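Local coordinates for penicillin-binding protein 2 (Pbp2) (Helicobacter pylori, PDB 5LP5) that probably cross-links peptidoglycan as a penicillin-binding transpeptidase and forms a complex with MreC in cell wall synthesis, at residues 266-278 / 290-302. Numbering follows the deposited sequence.
Sequences VAGSYPEYNLNDF and LQDDIYNPLLNRF
With chi1 at 166°, Ser269 places OG opposite its own backbone N and against the loop 299-301, where the hydroxyl serves two backbone groups. Ser269 OG donates to Leu299 O at 2.9 Å, in the carbonyl plane on a lone pair. In return it accepts from Arg301 N at 3.0 Å. Phe302, whose CG sits between its backbone N and carbonyl carbon (chi1 59°), turns its ring face to Ala267; Ala267 CB lies 3.8 Å from Phe302 CE2, offset toward the rim, a CH-pi contact. The Arg301 side chain, extended from CG to NE, carries its guanidinium to the end of the strand. Tyr270 O lies over one face without a hydrogen bond and Leu299 CD2 over the other, while NH1 donates to Asn296 O and NE forms a salt bridge with Glu563. Strand 264-270 is an outermost strand of the five-stranded antiparallel sheet of the beta-lactamase-like transpeptidase domain, and the chain leaves it through a cis peptide bond before Pro271. There Pro271 CG packs on Tyr295 CB at 3.9 Å. Farther along, Leu298 CD2 sits almost centrally over the Tyr273 ring, 4.2 Å from its centroid. The two methyls of Leu290 divide between neighbours, CD2 meeting Tyr273 CB and CD1 reaching Phe278 CZ at 3.7 Å.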
loop_
_atom_site.group_PDB
_atom_site.type_symbol
_atom_site.label_atom_id
_atom_site.label_comp_id
_atom_site.label_asym_id
_atom_site.label_seq_id
_atom_site.Cartn_x
_atom_site.Cartn_y
_atom_site.Cartn_z
ATOM N N VAL A 266 -15.498 -19.185 -6.345
ATOM C CA VAL A 266 -14.203 -19.729 -6.735
ATOM C C VAL A 266 -13.962 -19.485 -8.221
ATOM O O VAL A 266 -14.895 -19.437 -9.012
ATOM C CB VAL A 266 -14.141 -21.237 -6.469
ATOM C CG1 VAL A 266 -12.803 -21.810 -6.885
ATOM C CG2 VAL A 266 -14.402 -21.518 -4.995
ATOM N N ALA A 267 -12.690 -19.320 -8.572
ATOM C CA ALA A 267 -12.205 -19.261 -9.953
ATOM C C ALA A 267 -10.709 -19.604 -9.937
ATOM O O ALA A 267 -9.829 -18.733 -9.786
ATOM C CB ALA A 267 -12.444 -17.896 -10.556
ATOM N N GLY A 268 -10.423 -20.889 -10.058
ATOM C CA GLY A 268 -9.057 -21.342 -10.094
ATOM C C GLY A 268 -8.601 -21.669 -11.491
ATOM O O GLY A 268 -9.358 -22.225 -12.270
ATOM N N SER A 269 -7.356 -21.322 -11.800
ATOM C CA SER A 269 -6.721 -21.743 -13.046
ATOM C C SER A 269 -5.343 -22.274 -12.735
ATOM O O SER A 269 -4.545 -21.576 -12.132
ATOM C CB SER A 269 -6.614 -20.583 -14.049
ATOM O OG SER A 269 -5.725 -20.918 -15.120
ATOM N N TYR A 270 -5.052 -23.494 -13.180
ATOM C CA TYR A 270 -3.889 -24.222 -12.658
ATOM C C TYR A 270 -2.949 -24.723 -13.731
ATOM O O TYR A 270 -3.353 -25.483 -14.619
ATOM C CB TYR A 270 -4.347 -25.376 -11.775
ATOM C CG TYR A 270 -5.244 -24.873 -10.687
ATOM C CD1 TYR A 270 -4.713 -24.357 -9.508
ATOM C CD2 TYR A 270 -6.632 -24.844 -10.855
ATOM C CE1 TYR A 270 -5.547 -23.858 -8.506
ATOM C CE2 TYR A 270 -7.468 -24.343 -9.865
ATOM C CZ TYR A 270 -6.913 -23.852 -8.698
ATOM O OH TYR A 270 -7.702 -23.376 -7.700
ATOM N N PRO A 271 -1.678 -24.313 -13.638
ATOM C CA PRO A 271 -1.070 -23.571 -12.541
ATOM C C PRO A 271 -1.458 -22.116 -12.385
ATOM O O PRO A 271 -1.585 -21.411 -13.374
ATOM C CB PRO A 271 0.434 -23.605 -12.879
ATOM C CG PRO A 271 0.609 -24.556 -13.994
ATOM C CD PRO A 271 -0.700 -24.643 -14.687
ATOM N N GLU A 272 -1.636 -21.674 -11.140
ATOM C CA GLU A 272 -1.613 -20.248 -10.789
ATOM C C GLU A 272 -0.128 -19.796 -10.743
ATOM O O GLU A 272 0.771 -20.628 -10.862
ATOM C CB GLU A 272 -2.291 -20.010 -9.419
ATOM C CG GLU A 272 -3.736 -20.492 -9.265
ATOM C CD GLU A 272 -4.774 -19.479 -9.715
ATOM O OE1 GLU A 272 -4.379 -18.457 -10.306
ATOM O OE2 GLU A 272 -5.988 -19.704 -9.488
ATOM N N TYR A 273 0.121 -18.493 -10.570
ATOM C CA TYR A 273 1.484 -17.959 -10.391
ATOM C C TYR A 273 1.500 -16.871 -9.319
ATOM O O TYR A 273 0.460 -16.334 -8.975
ATOM C CB TYR A 273 2.055 -17.418 -11.710
ATOM C CG TYR A 273 1.310 -16.236 -12.303
ATOM C CD1 TYR A 273 1.753 -14.934 -12.106
ATOM C CD2 TYR A 273 0.161 -16.423 -13.059
ATOM C CE1 TYR A 273 1.062 -13.842 -12.640
ATOM C CE2 TYR A 273 -0.533 -15.341 -13.592
ATOM C CZ TYR A 273 -0.076 -14.052 -13.380
ATOM O OH TYR A 273 -0.782 -12.992 -13.891
ATOM N N ASN A 274 2.683 -16.554 -8.799
ATOM C CA ASN A 274 2.811 -15.683 -7.624
ATOM C C ASN A 274 2.897 -14.228 -8.010
ATOM O O ASN A 274 3.949 -13.747 -8.439
ATOM C CB ASN A 274 4.024 -16.054 -6.782
ATOM C CG ASN A 274 4.153 -15.200 -5.526
ATOM O OD1 ASN A 274 3.486 -14.176 -5.359
ATOM N ND2 ASN A 274 5.024 -15.639 -4.614
ATOM N N LEU A 275 1.795 -13.521 -7.775
ATOM C CA LEU A 275 1.642 -12.139 -8.193
ATOM C C LEU A 275 2.730 -11.211 -7.657
ATOM O O LEU A 275 3.018 -10.188 -8.271
ATOM C CB LEU A 275 0.280 -11.627 -7.770
ATOM C CG LEU A 275 -0.927 -12.276 -8.450
ATOM C CD1 LEU A 275 -2.197 -11.893 -7.686
ATOM C CD2 LEU A 275 -1.068 -11.912 -9.939
ATOM N N ASN A 276 3.335 -11.552 -6.516
ATOM C CA ASN A 276 4.354 -10.676 -5.929
ATOM C C ASN A 276 5.630 -10.593 -6.769
ATOM O O ASN A 276 6.364 -9.628 -6.665
ATOM C CB ASN A 276 4.717 -11.127 -4.525
ATOM C CG ASN A 276 3.674 -10.793 -3.522
ATOM O OD1 ASN A 276 3.455 -9.628 -3.195
ATOM N ND2 ASN A 276 3.054 -11.821 -2.974
ATOM N N ASP A 277 5.897 -11.598 -7.597
ATOM C CA ASP A 277 7.139 -11.610 -8.384
ATOM C C ASP A 277 7.128 -10.571 -9.514
ATOM O O ASP A 277 8.169 -10.268 -10.084
ATOM C CB ASP A 277 7.408 -13.010 -8.948
ATOM C CG ASP A 277 7.599 -14.059 -7.866
ATOM O OD1 ASP A 277 8.031 -13.699 -6.745
ATOM O OD2 ASP A 277 7.311 -15.248 -8.130
ATOM N N PHE A 278 5.958 -10.028 -9.830
ATOM C CA PHE A 278 5.849 -8.991 -10.840
ATOM C C PHE A 278 6.003 -7.574 -10.275
ATOM O O PHE A 278 6.318 -6.646 -11.029
ATOM C CB PHE A 278 4.509 -9.113 -11.603
ATOM C CG PHE A 278 4.479 -10.252 -12.569
ATOM C CD1 PHE A 278 4.148 -11.529 -12.137
ATOM C CD2 PHE A 278 4.824 -10.062 -13.901
ATOM C CE1 PHE A 278 4.155 -12.593 -13.016
ATOM C CE2 PHE A 278 4.829 -11.123 -14.788
ATOM C CZ PHE A 278 4.495 -12.391 -14.342
ATOM N N LEU A 290 8.495 -18.912 -15.864
ATOM C CA LEU A 290 7.059 -18.926 -16.144
ATOM C C LEU A 290 6.774 -19.225 -17.610
ATOM O O LEU A 290 5.870 -20.002 -17.934
ATOM C CB LEU A 290 6.423 -17.585 -15.758
ATOM C CG LEU A 290 6.314 -17.264 -14.262
ATOM C CD1 LEU A 290 5.785 -15.850 -14.109
ATOM C CD2 LEU A 290 5.457 -18.257 -13.488
ATOM N N GLN A 291 7.543 -18.593 -18.491
ATOM C CA GLN A 291 7.367 -18.739 -19.930
ATOM C C GLN A 291 7.682 -20.156 -20.375
ATOM O O GLN A 291 6.945 -20.729 -21.163
ATOM C CB GLN A 291 8.311 -17.772 -20.626
ATOM C CG GLN A 291 7.932 -17.394 -22.029
ATOM C CD GLN A 291 8.864 -16.333 -22.571
ATOM O OE1 GLN A 291 10.075 -16.322 -22.258
ATOM N NE2 GLN A 291 8.315 -15.427 -23.394
ATOM N N ASP A 292 8.786 -20.700 -19.855
ATOM C CA ASP A 292 9.289 -22.034 -20.243
ATOM C C ASP A 292 8.763 -23.199 -19.397
ATOM O O ASP A 292 9.078 -24.361 -19.678
ATOM C CB ASP A 292 10.821 -22.066 -20.267
ATOM C CG ASP A 292 11.399 -21.290 -21.430
ATOM O OD1 ASP A 292 10.620 -20.883 -22.333
ATOM O OD2 ASP A 292 12.635 -21.093 -21.450
ATOM N N ASP A 293 7.966 -22.901 -18.376
ATOM C CA ASP A 293 7.131 -23.935 -17.754
ATOM C C ASP A 293 6.174 -24.407 -18.848
ATOM O O ASP A 293 5.403 -23.622 -19.407
ATOM C CB ASP A 293 6.367 -23.398 -16.532
ATOM C CG ASP A 293 5.586 -24.477 -15.798
ATOM O OD1 ASP A 293 5.387 -25.573 -16.349
ATOM O OD2 ASP A 293 5.149 -24.220 -14.655
ATOM N N ILE A 294 6.261 -25.685 -19.179
ATOM C CA ILE A 294 5.445 -26.237 -20.246
ATOM C C ILE A 294 3.952 -26.208 -19.900
ATOM O O ILE A 294 3.125 -26.156 -20.805
ATOM C CB ILE A 294 5.910 -27.673 -20.635
ATOM C CG1 ILE A 294 5.051 -28.251 -21.761
ATOM C CG2 ILE A 294 5.866 -28.628 -19.445
ATOM C CD1 ILE A 294 4.824 -27.302 -22.917
ATOM N N TYR A 295 3.600 -26.223 -18.611
ATOM C CA TYR A 295 2.196 -26.252 -18.230
ATOM C C TYR A 295 1.556 -24.883 -18.339
ATOM O O TYR A 295 0.374 -24.731 -18.047
ATOM C CB TYR A 295 2.022 -26.762 -16.824
ATOM C CG TYR A 295 2.491 -28.161 -16.619
ATOM C CD1 TYR A 295 2.042 -29.199 -17.415
ATOM C CD2 TYR A 295 3.360 -28.463 -15.578
ATOM C CE1 TYR A 295 2.472 -30.508 -17.188
ATOM C CE2 TYR A 295 3.792 -29.757 -15.341
ATOM C CZ TYR A 295 3.351 -30.775 -16.143
ATOM O OH TYR A 295 3.790 -32.048 -15.893
ATOM N N ASN A 296 2.334 -23.881 -18.732
ATOM C CA ASN A 296 1.784 -22.590 -19.147
ATOM C C ASN A 296 1.020 -21.879 -18.005
ATOM O O ASN A 296 -0.208 -21.838 -17.990
ATOM C CB ASN A 296 0.901 -22.825 -20.378
ATOM C CG ASN A 296 0.543 -21.558 -21.098
ATOM O OD1 ASN A 296 1.053 -20.475 -20.796
ATOM N ND2 ASN A 296 -0.350 -21.683 -22.060
ATOM N N PRO A 297 1.759 -21.329 -17.033
ATOM C CA PRO A 297 1.185 -20.688 -15.853
ATOM C C PRO A 297 0.456 -19.384 -16.151
ATOM O O PRO A 297 -0.467 -19.013 -15.412
ATOM C CB PRO A 297 2.406 -20.389 -14.975
ATOM C CG PRO A 297 3.484 -21.257 -15.489
ATOM C CD PRO A 297 3.224 -21.342 -16.960
ATOM N N LEU A 298 0.866 -18.692 -17.211
ATOM C CA LEU A 298 0.277 -17.402 -17.513
ATOM C C LEU A 298 -1.098 -17.540 -18.128
ATOM O O LEU A 298 -1.783 -16.547 -18.323
ATOM C CB LEU A 298 1.162 -16.623 -18.458
ATOM C CG LEU A 298 2.506 -16.227 -17.870
ATOM C CD1 LEU A 298 3.310 -15.568 -18.980
ATOM C CD2 LEU A 298 2.385 -15.306 -16.655
ATOM N N LEU A 299 -1.505 -18.772 -18.427
ATOM C CA LEU A 299 -2.784 -19.007 -19.064
ATOM C C LEU A 299 -3.914 -18.986 -18.046
ATOM O O LEU A 299 -3.893 -19.723 -17.047
ATOM C CB LEU A 299 -2.776 -20.336 -19.813
ATOM C CG LEU A 299 -4.037 -20.644 -20.639
ATOM C CD1 LEU A 299 -4.183 -19.701 -21.815
ATOM C CD2 LEU A 299 -4.068 -22.087 -21.125
ATOM N N ASN A 300 -4.879 -18.109 -18.315
ATOM C CA ASN A 300 -6.153 -18.107 -17.647
ATOM C C ASN A 300 -7.022 -19.162 -18.329
ATOM O O ASN A 300 -7.454 -19.004 -19.461
ATOM C CB ASN A 300 -6.796 -16.718 -17.739
ATOM C CG ASN A 300 -8.120 -16.626 -16.997
ATOM O OD1 ASN A 300 -8.937 -17.543 -17.038
ATOM N ND2 ASN A 300 -8.329 -15.510 -16.312
ATOM N N ARG A 301 -7.279 -20.247 -17.620
ATOM C CA ARG A 301 -7.979 -21.370 -18.194
ATOM C C ARG A 301 -9.506 -21.343 -18.034
ATOM O O ARG A 301 -10.183 -22.122 -18.696
ATOM C CB ARG A 301 -7.428 -22.641 -17.575
ATOM C CG ARG A 301 -6.011 -22.947 -18.023
ATOM C CD ARG A 301 -5.525 -24.251 -17.413
ATOM N NE ARG A 301 -4.277 -24.710 -18.014
ATOM C CZ ARG A 301 -3.084 -24.174 -17.769
ATOM N NH1 ARG A 301 -2.938 -23.123 -16.934
ATOM N NH2 ARG A 301 -2.019 -24.682 -18.371
ATOM N N PHE A 302 -10.059 -20.483 -17.171
ATOM C CA PHE A 302 -11.521 -20.399 -17.059
ATOM C C PHE A 302 -12.162 -19.389 -18.041
ATOM O O PHE A 302 -13.351 -19.503 -18.358
ATOM C CB PHE A 302 -11.994 -20.165 -15.597
ATOM C CG PHE A 302 -11.472 -18.902 -14.946
ATOM C CD1 PHE A 302 -12.042 -17.662 -15.222
ATOM C CD2 PHE A 302 -10.422 -18.958 -14.029
ATOM C CE1 PHE A 302 -11.550 -16.499 -14.631
ATOM C CE2 PHE A 302 -9.943 -17.795 -13.434
ATOM C CZ PHE A 302 -10.511 -16.565 -13.736
#